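Local coordinates for protein taurine:2-oxoglutarate aminotransferase (Bifidobacterium kashiwanohense PV20-2, PDB 6JIX) that probably catalyses the pyridoxal 5'-phosphate-dependent transfer of an amino group from taurine to 2-oxoglutarate, at residues 109-114 with 291-296; 225-230 with 368-373. All coordinates share one frame; numbering follows the deposited sequence.

Contact 1 joins two antiparallel strands at one edge of the seven-stranded sheet of the large domain, whereas contact 2 sets a loop of that domain against the three-stranded antiparallel sheet near the C-terminus. Their segments alternate along the chain, with 225-230 falling between 109-114 and 291-296. The contacts do not touch: their centres lie 25 Å apart and their nearest atoms about 16 Å. Each comes close to a bound pyridoxal 5'-phosphate, not necessarily the same molecule: the side chain of N114 at about 5 Å and that of F370 at about 7 Å. Contact 1 is held by backbone hydrogen bonds and also meets the second subunit; contact 2 rests on side-chain packing and lies within one subunit.

Contact 1: 109-114 with 291-296; sequences RVFFTN and GGVVVS
V110 faces V294 and F111 faces V293 in an antiparallel pairing whose strand axes pass within 4.1 Å, their N-to-C directions 162° apart. It belongs to the seven-stranded sheet of the class-III aminotransferase fold, with 107-113 outermost within the chain and 276-279 flanking 291-296 on its other side.

Five backbone hydrogen bonds fix the register. F111 N to V293 O (2.7 Å) lies in the carbonyl plane, and V295 N to R109 O (3.1 Å) is nearly straight. T113 and G291 exchange two bonds, and in both of them the donor stands above the carbonyl plane, 61° out of it for T113 N on G291 O (2.8 Å).

Apolar contacts divide between the two faces of the sheet. On one, CG2 of V110 meets CG2 of V294 at 4.2 Å as the side chains cross obliquely, while V110 CG1 lies over a face of the F112 ring, towards its rim. G291 O sits at the edge of that ring, in its plane, 3.7 Å from F112 CD1. On the other face, V295 CG2 lies between its backbone N and carbonyl carbon (CG1 at chi1 -50°) and reaches R109 CB at 4.0 Å.

Polar side-chain ends turn to other partners: R109 NH2 bonds S16 O of the second subunit, and T113 OG1 bonds G115 O. N114 also packs on N114 of the second subunit.

The chemistry implies a strand pair held by main-chain bonds, with apolar groups on both faces, that carries T113 and N114 to the cofactor-binding segment beginning at G115.

Contact 2: 225-230 with 368-373; sequences NGVILP and GLFSAL
The carbonyl oxygen of V227, whose side chain packs on F370 and A372, accepts a hydrogen bond from R365 NE and a weak one of 3.0 Å from L229 N, across an inverse gamma turn centred on I228. R365 NH2 bonds G226 O, so one guanidinium holds two successive carbonyls of the loop. R365 belongs to strand 361-367 and also pairs through its backbone with A372, which ties this loop of the large domain to the three-stranded antiparallel sheet near the C-terminus.

The contact itself is van der Waals packing of side-chain carbons against each other and against backbone carbonyls. V227 CG1, anti to its backbone N (chi1 -167°), lies over one face of the F370 ring: a CH-pi contact of 4.2 Å to the centroid, 22° off the ring normal. The other methyl, CG2, meets A372 CB at 3.7 Å. An alanine in place of V227 would probably leave a gap over the F370 ring face and beside the A372 methyl.

F370 CG is likewise anti to its backbone N (chi1 -157°), which sends the ring out to meet the loop. S371 points away from the loop and its OG bonds I418 O, whereas the methyl of A372 points toward the loop and rests 3.5 Å from G226 O.

Contact 1: 109-114 with 291-296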
ATOM      1  N   ARG A 109      15.689   0.691 -13.595  1.00 31.36           N
ATOM      2  CA  ARG A 109      14.249   0.501 -13.578  1.00 32.47           C
ATOM      3  C   ARG A 109      13.658   1.066 -12.291  1.00 31.07           C
ATOM      4  O   ARG A 109      14.372   1.385 -11.336  1.00 27.51           O
ATOM      5  CB  ARG A 109      13.888  -0.985 -13.742  1.00 31.00           C
ATOM      6  CG  ARG A 109      14.550  -1.651 -14.923  1.00 30.27           C
ATOM      7  CD  ARG A 109      14.123  -3.118 -15.066  1.00 31.25           C
ATOM      8  NE  ARG A 109      14.569  -3.659 -16.346  1.00 30.45           N
ATOM      9  CZ  ARG A 109      13.918  -3.491 -17.490  1.00 31.73           C
ATOM     10  NH1 ARG A 109      12.782  -2.814 -17.503  1.00 28.87           N
ATOM     11  NH2 ARG A 109      14.404  -3.984 -18.622  1.00 29.22           N
ATOM     12  N   VAL A 110      12.333   1.222 -12.298  1.00 27.15           N
ATOM     13  CA  VAL A 110      11.570   1.648 -11.131  1.00 26.27           C
ATOM     14  C   VAL A 110      10.424   0.661 -10.897  1.00 29.08           C
ATOM     15  O   VAL A 110       9.696   0.299 -11.834  1.00 22.45           O
ATOM     16  CB  VAL A 110      11.037   3.081 -11.304  1.00 22.64           C
ATOM     17  CG1 VAL A 110      10.084   3.421 -10.180  1.00 19.61           C
ATOM     18  CG2 VAL A 110      12.196   4.048 -11.353  1.00 26.25           C
ATOM     19  N   PHE A 111      10.265   0.221  -9.651  1.00 25.57           N
ATOM     20  CA  PHE A 111       9.164  -0.658  -9.272  1.00 23.94           C
ATOM     21  C   PHE A 111       8.144   0.162  -8.488  1.00 24.18           C
ATOM     22  O   PHE A 111       8.386   0.509  -7.325  1.00 26.94           O
ATOM     23  CB  PHE A 111       9.652  -1.845  -8.446  1.00 22.66           C
ATOM     24  CG  PHE A 111       8.556  -2.802  -8.098  1.00 25.15           C
ATOM     25  CD1 PHE A 111       7.991  -3.610  -9.077  1.00 22.02           C
ATOM     26  CD2 PHE A 111       8.046  -2.851  -6.817  1.00 22.59           C
ATOM     27  CE1 PHE A 111       6.970  -4.480  -8.777  1.00 23.22           C
ATOM     28  CE2 PHE A 111       7.025  -3.714  -6.511  1.00 24.81           C
ATOM     29  CZ  PHE A 111       6.483  -4.533  -7.505  1.00 28.04           C
ATOM     30  N   PHE A 112       7.003   0.456  -9.112  1.00 20.35           N
ATOM     31  CA  PHE A 112       6.035   1.354  -8.502  1.00 19.28           C
ATOM     32  C   PHE A 112       5.155   0.610  -7.503  1.00 20.66           C
ATOM     33  O   PHE A 112       4.686  -0.505  -7.760  1.00 20.62           O
ATOM     34  CB  PHE A 112       5.173   2.023  -9.576  1.00 23.15           C
ATOM     35  CG  PHE A 112       5.891   3.106 -10.345  1.00 24.17           C
ATOM     36  CD1 PHE A 112       6.347   4.251  -9.701  1.00 21.84           C
ATOM     37  CD2 PHE A 112       6.112   2.978 -11.716  1.00 21.54           C
ATOM     38  CE1 PHE A 112       7.024   5.243 -10.404  1.00 20.92           C
ATOM     39  CE2 PHE A 112       6.788   3.960 -12.426  1.00 20.67           C
ATOM     40  CZ  PHE A 112       7.252   5.094 -11.764  1.00 22.67           C
ATOM     41  N   THR A 113       4.906   1.261  -6.370  1.00 19.73           N
ATOM     42  CA  THR A 113       4.077   0.723  -5.302  1.00 20.60           C
ATOM     43  C   THR A 113       3.045   1.769  -4.912  1.00 20.50           C
ATOM     44  O   THR A 113       2.898   2.784  -5.591  1.00 26.54           O
ATOM     45  CB  THR A 113       4.926   0.359  -4.089  1.00 20.96           C
ATOM     46  OG1 THR A 113       5.494   1.563  -3.566  1.00 23.99           O
ATOM     47  CG2 THR A 113       6.043  -0.598  -4.485  1.00 18.96           C
ATOM     48  N   ASN A 114       2.315   1.530  -3.840  1.00 22.48           N
ATOM     49  CA  ASN A 114       1.289   2.458  -3.398  1.00 20.74           C
ATOM     50  C   ASN A 114       1.775   3.467  -2.375  1.00 22.98           C
ATOM     51  O   ASN A 114       1.091   4.473  -2.156  1.00 22.66           O
ATOM     52  CB  ASN A 114       0.099   1.691  -2.835  1.00 22.38           C
ATOM     53  CG  ASN A 114      -0.735   1.091  -3.926  1.00 23.66           C
ATOM     54  OD1 ASN A 114      -0.812   1.659  -5.014  1.00 20.56           O
ATOM     55  ND2 ASN A 114      -1.337  -0.074  -3.668  1.00 26.10           N
ATOM     56  N   GLY A 291       4.408   5.095  -4.528  1.00 23.73           N
ATOM     57  CA  GLY A 291       5.717   4.846  -3.966  1.00 26.04           C
ATOM     58  C   GLY A 291       6.528   4.028  -4.946  1.00 28.17           C
ATOM     59  O   GLY A 291       6.039   3.752  -6.050  1.00 25.90           O
ATOM     60  N   GLY A 292       7.730   3.599  -4.573  1.00 25.85           N
ATOM     61  CA  GLY A 292       8.482   2.775  -5.501  1.00 26.37           C
ATOM     62  C   GLY A 292       9.857   2.406  -4.987  1.00 31.24           C
ATOM     63  O   GLY A 292      10.277   2.795  -3.884  1.00 29.77           O
ATOM     64  N   VAL A 293      10.540   1.606  -5.812  1.00 26.83           N
ATOM     65  CA  VAL A 293      11.923   1.192  -5.610  1.00 25.71           C
ATOM     66  C   VAL A 293      12.668   1.507  -6.895  1.00 22.42           C
ATOM     67  O   VAL A 293      12.262   1.059  -7.972  1.00 24.56           O
ATOM     68  CB  VAL A 293      12.055  -0.309  -5.280  1.00 24.39           C
ATOM     69  CG1 VAL A 293      13.450  -0.610  -4.776  1.00 19.25           C
ATOM     70  CG2 VAL A 293      11.001  -0.749  -4.278  1.00 22.15           C
ATOM     71  N   VAL A 294      13.733   2.280  -6.790  1.00 20.96           N
ATOM     72  CA  VAL A 294      14.653   2.484  -7.901  1.00 21.03           C
ATOM     73  C   VAL A 294      15.788   1.479  -7.758  1.00 24.27           C
ATOM     74  O   VAL A 294      16.422   1.386  -6.695  1.00 23.24           O
ATOM     75  CB  VAL A 294      15.194   3.918  -7.910  1.00 20.67           C
ATOM     76  CG1 VAL A 294      15.965   4.160  -9.183  1.00 21.07           C
ATOM     77  CG2 VAL A 294      14.052   4.903  -7.714  1.00 18.53           C
ATOM     78  N   VAL A 295      16.034   0.710  -8.812  1.00 20.06           N
ATOM     79  CA  VAL A 295      16.996  -0.373  -8.725  1.00 25.59           C
ATOM     80  C   VAL A 295      18.128  -0.110  -9.704  1.00 25.33           C
ATOM     81  O   VAL A 295      17.938   0.476 -10.770  1.00 27.74           O
ATOM     82  CB  VAL A 295      16.335  -1.757  -8.966  1.00 28.91           C
ATOM     83  CG1 VAL A 295      15.101  -1.920  -8.088  1.00 22.63           C
ATOM     84  CG2 VAL A 295      15.970  -1.949 -10.425  1.00 30.73           C
ATOM     85  N   SER A 296      19.320  -0.551  -9.321  1.00 31.09           N
ATOM     86  CA  SER A 296      20.533  -0.446 -10.114  1.00 28.80           C
ATOM     87  C   SER A 296      20.442  -1.279 -11.400  1.00 32.64           C
ATOM     88  O   SER A 296      19.574  -2.149 -11.563  1.00 34.64           O
ATOM     89  CB  SER A 296      21.705  -0.943  -9.287  1.00 29.21           C
ATOM     90  OG  SER A 296      21.523  -2.334  -9.065  1.00 29.76           O
TER

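Contact 2: 225-230 with 368-373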
ATOM      1  N   ASN A 225      11.838  10.190  13.292  1.00 31.68           N
ATOM      2  CA  ASN A 225      12.437  10.054  14.610  1.00 30.82           C
ATOM      3  C   ASN A 225      13.443  11.162  14.912  1.00 25.81           C
ATOM      4  O   ASN A 225      14.221  11.020  15.865  1.00 30.86           O
ATOM      5  CB  ASN A 225      13.102   8.679  14.760  1.00 24.68           C
ATOM      6  CG  ASN A 225      12.129   7.617  15.216  1.00 24.41           C
ATOM      7  OD1 ASN A 225      12.021   7.317  16.407  1.00 28.38           O
ATOM      8  ND2 ASN A 225      11.402   7.046  14.267  1.00 28.88           N
ATOM      9  N   GLY A 226      13.456  12.239  14.126  1.00 23.22           N
ATOM     10  CA  GLY A 226      14.093  13.459  14.594  1.00 25.25           C
ATOM     11  C   GLY A 226      15.087  14.173  13.706  1.00 20.49           C
ATOM     12  O   GLY A 226      15.879  14.959  14.211  1.00 21.05           O
ATOM     13  N   VAL A 227      15.065  13.932  12.399  1.00 23.45           N
ATOM     14  CA  VAL A 227      16.031  14.549  11.490  1.00 24.71           C
ATOM     15  C   VAL A 227      17.419  14.379  12.082  1.00 22.44           C
ATOM     16  O   VAL A 227      18.136  15.357  12.317  1.00 26.38           O
ATOM     17  CB  VAL A 227      15.710  16.037  11.238  1.00 20.77           C
ATOM     18  CG1 VAL A 227      16.511  16.568  10.071  1.00 19.89           C
ATOM     19  CG2 VAL A 227      14.227  16.216  10.968  1.00 23.08           C
ATOM     20  N   ILE A 228      17.817  13.130  12.309  1.00 25.18           N
ATOM     21  CA  ILE A 228      19.067  12.826  13.006  1.00 24.46           C
ATOM     22  C   ILE A 228      20.162  12.792  11.945  1.00 27.03           C
ATOM     23  O   ILE A 228      20.503  11.743  11.398  1.00 32.04           O
ATOM     24  CB  ILE A 228      18.978  11.530  13.807  1.00 24.34           C
ATOM     25  CG1 ILE A 228      17.640  11.474  14.560  1.00 24.41           C
ATOM     26  CG2 ILE A 228      20.128  11.445  14.806  1.00 25.72           C
ATOM     27  CD1 ILE A 228      17.190  10.083  14.944  1.00 19.98           C
ATOM     28  N   LEU A 229      20.712  13.968  11.653  1.00 26.99           N
ATOM     29  CA  LEU A 229      21.827  14.082  10.731  1.00 25.83           C
ATOM     30  C   LEU A 229      22.966  13.167  11.183  1.00 29.39           C
ATOM     31  O   LEU A 229      23.342  13.197  12.362  1.00 29.51           O
ATOM     32  CB  LEU A 229      22.311  15.528  10.660  1.00 22.77           C
ATOM     33  CG  LEU A 229      21.217  16.528  10.286  1.00 26.16           C
ATOM     34  CD1 LEU A 229      21.708  17.956  10.463  1.00 20.85           C
ATOM     35  CD2 LEU A 229      20.703  16.273   8.847  1.00 20.01           C
ATOM     36  N   PRO A 230      23.505  12.338  10.293  1.00 27.67           N
ATOM     37  CA  PRO A 230      24.587  11.421  10.675  1.00 31.23           C
ATOM     38  C   PRO A 230      25.898  12.158  10.849  1.00 29.59           C
ATOM     39  O   PRO A 230      26.113  13.211  10.225  1.00 31.35           O
ATOM     40  CB  PRO A 230      24.660  10.459   9.478  1.00 28.94           C
ATOM     41  CG  PRO A 230      24.183  11.290   8.331  1.00 28.06           C
ATOM     42  CD  PRO A 230      23.078  12.140   8.903  1.00 23.40           C
ATOM     43  N   GLY A 368      18.451  21.710   4.173  1.00 33.94           N
ATOM     44  CA  GLY A 368      17.355  22.170   3.330  1.00 31.02           C
ATOM     45  C   GLY A 368      16.196  22.650   4.186  1.00 30.48           C
ATOM     46  O   GLY A 368      16.344  23.473   5.099  1.00 31.23           O
ATOM     47  N   LEU A 369      15.010  22.154   3.885  1.00 28.37           N
ATOM     48  CA  LEU A 369      13.849  22.409   4.722  1.00 31.37           C
ATOM     49  C   LEU A 369      13.488  21.157   5.525  1.00 27.68           C
ATOM     50  O   LEU A 369      12.318  20.834   5.715  1.00 27.26           O
ATOM     51  CB  LEU A 369      12.686  22.922   3.874  1.00 32.03           C
ATOM     52  CG  LEU A 369      12.948  24.329   3.313  1.00 25.90           C
ATOM     53  CD1 LEU A 369      11.917  24.739   2.279  1.00 26.12           C
ATOM     54  CD2 LEU A 369      12.999  25.341   4.441  1.00 25.41           C
ATOM     55  N   PHE A 370      14.517  20.441   5.989  1.00 26.13           N
ATOM     56  CA  PHE A 370      14.421  19.208   6.777  1.00 26.07           C
ATOM     57  C   PHE A 370      15.124  19.472   8.113  1.00 28.92           C
ATOM     58  O   PHE A 370      16.359  19.424   8.195  1.00 28.64           O
ATOM     59  CB  PHE A 370      15.067  18.050   6.013  1.00 25.45           C
ATOM     60  CG  PHE A 370      14.577  16.686   6.413  1.00 25.30           C
ATOM     61  CD1 PHE A 370      13.250  16.475   6.783  1.00 25.96           C
ATOM     62  CD2 PHE A 370      15.442  15.598   6.398  1.00 23.94           C
ATOM     63  CE1 PHE A 370      12.803  15.194   7.144  1.00 23.17           C
ATOM     64  CE2 PHE A 370      15.002  14.320   6.758  1.00 23.25           C
ATOM     65  CZ  PHE A 370      13.682  14.120   7.133  1.00 21.13           C
ATOM     66  N   SER A 371      14.353  19.714   9.172  1.00 27.95           N
ATOM     67  CA  SER A 371      14.931  20.288  10.381  1.00 26.16           C
ATOM     68  C   SER A 371      14.153  19.836  11.606  1.00 22.96           C
ATOM     69  O   SER A 371      12.981  19.460  11.514  1.00 25.64           O
ATOM     70  CB  SER A 371      14.933  21.822  10.310  1.00 23.79           C
ATOM     71  OG  SER A 371      13.689  22.344  10.759  1.00 19.79           O
ATOM     72  N   ALA A 372      14.821  19.901  12.762  1.00 18.97           N
ATOM     73  CA  ALA A 372      14.218  19.508  14.030  1.00 22.50           C
ATOM     74  C   ALA A 372      14.975  20.139  15.195  1.00 27.54           C
ATOM     75  O   ALA A 372      16.176  20.415  15.109  1.00 29.44           O
ATOM     76  CB  ALA A 372      14.192  17.982  14.191  1.00 20.65           C
ATOM     77  N   LEU A 373      14.258  20.336  16.295  1.00 25.08           N
ATOM     78  CA  LEU A 373      14.830  20.790  17.552  1.00 24.78           C
ATOM     79  C   LEU A 373      14.734  19.680  18.593  1.00 32.03           C
ATOM     80  O   LEU A 373      13.678  19.040  18.736  1.00 27.26           O
ATOM     81  CB  LEU A 373      14.106  22.034  18.053  1.00 25.44           C
ATOM     82  CG  LEU A 373      14.134  23.252  17.123  1.00 29.77           C
ATOM     83  CD1 LEU A 373      13.388  24.421  17.769  1.00 27.85           C
ATOM     84  CD2 LEU A 373      15.559  23.644  16.726  1.00 23.41           C
TER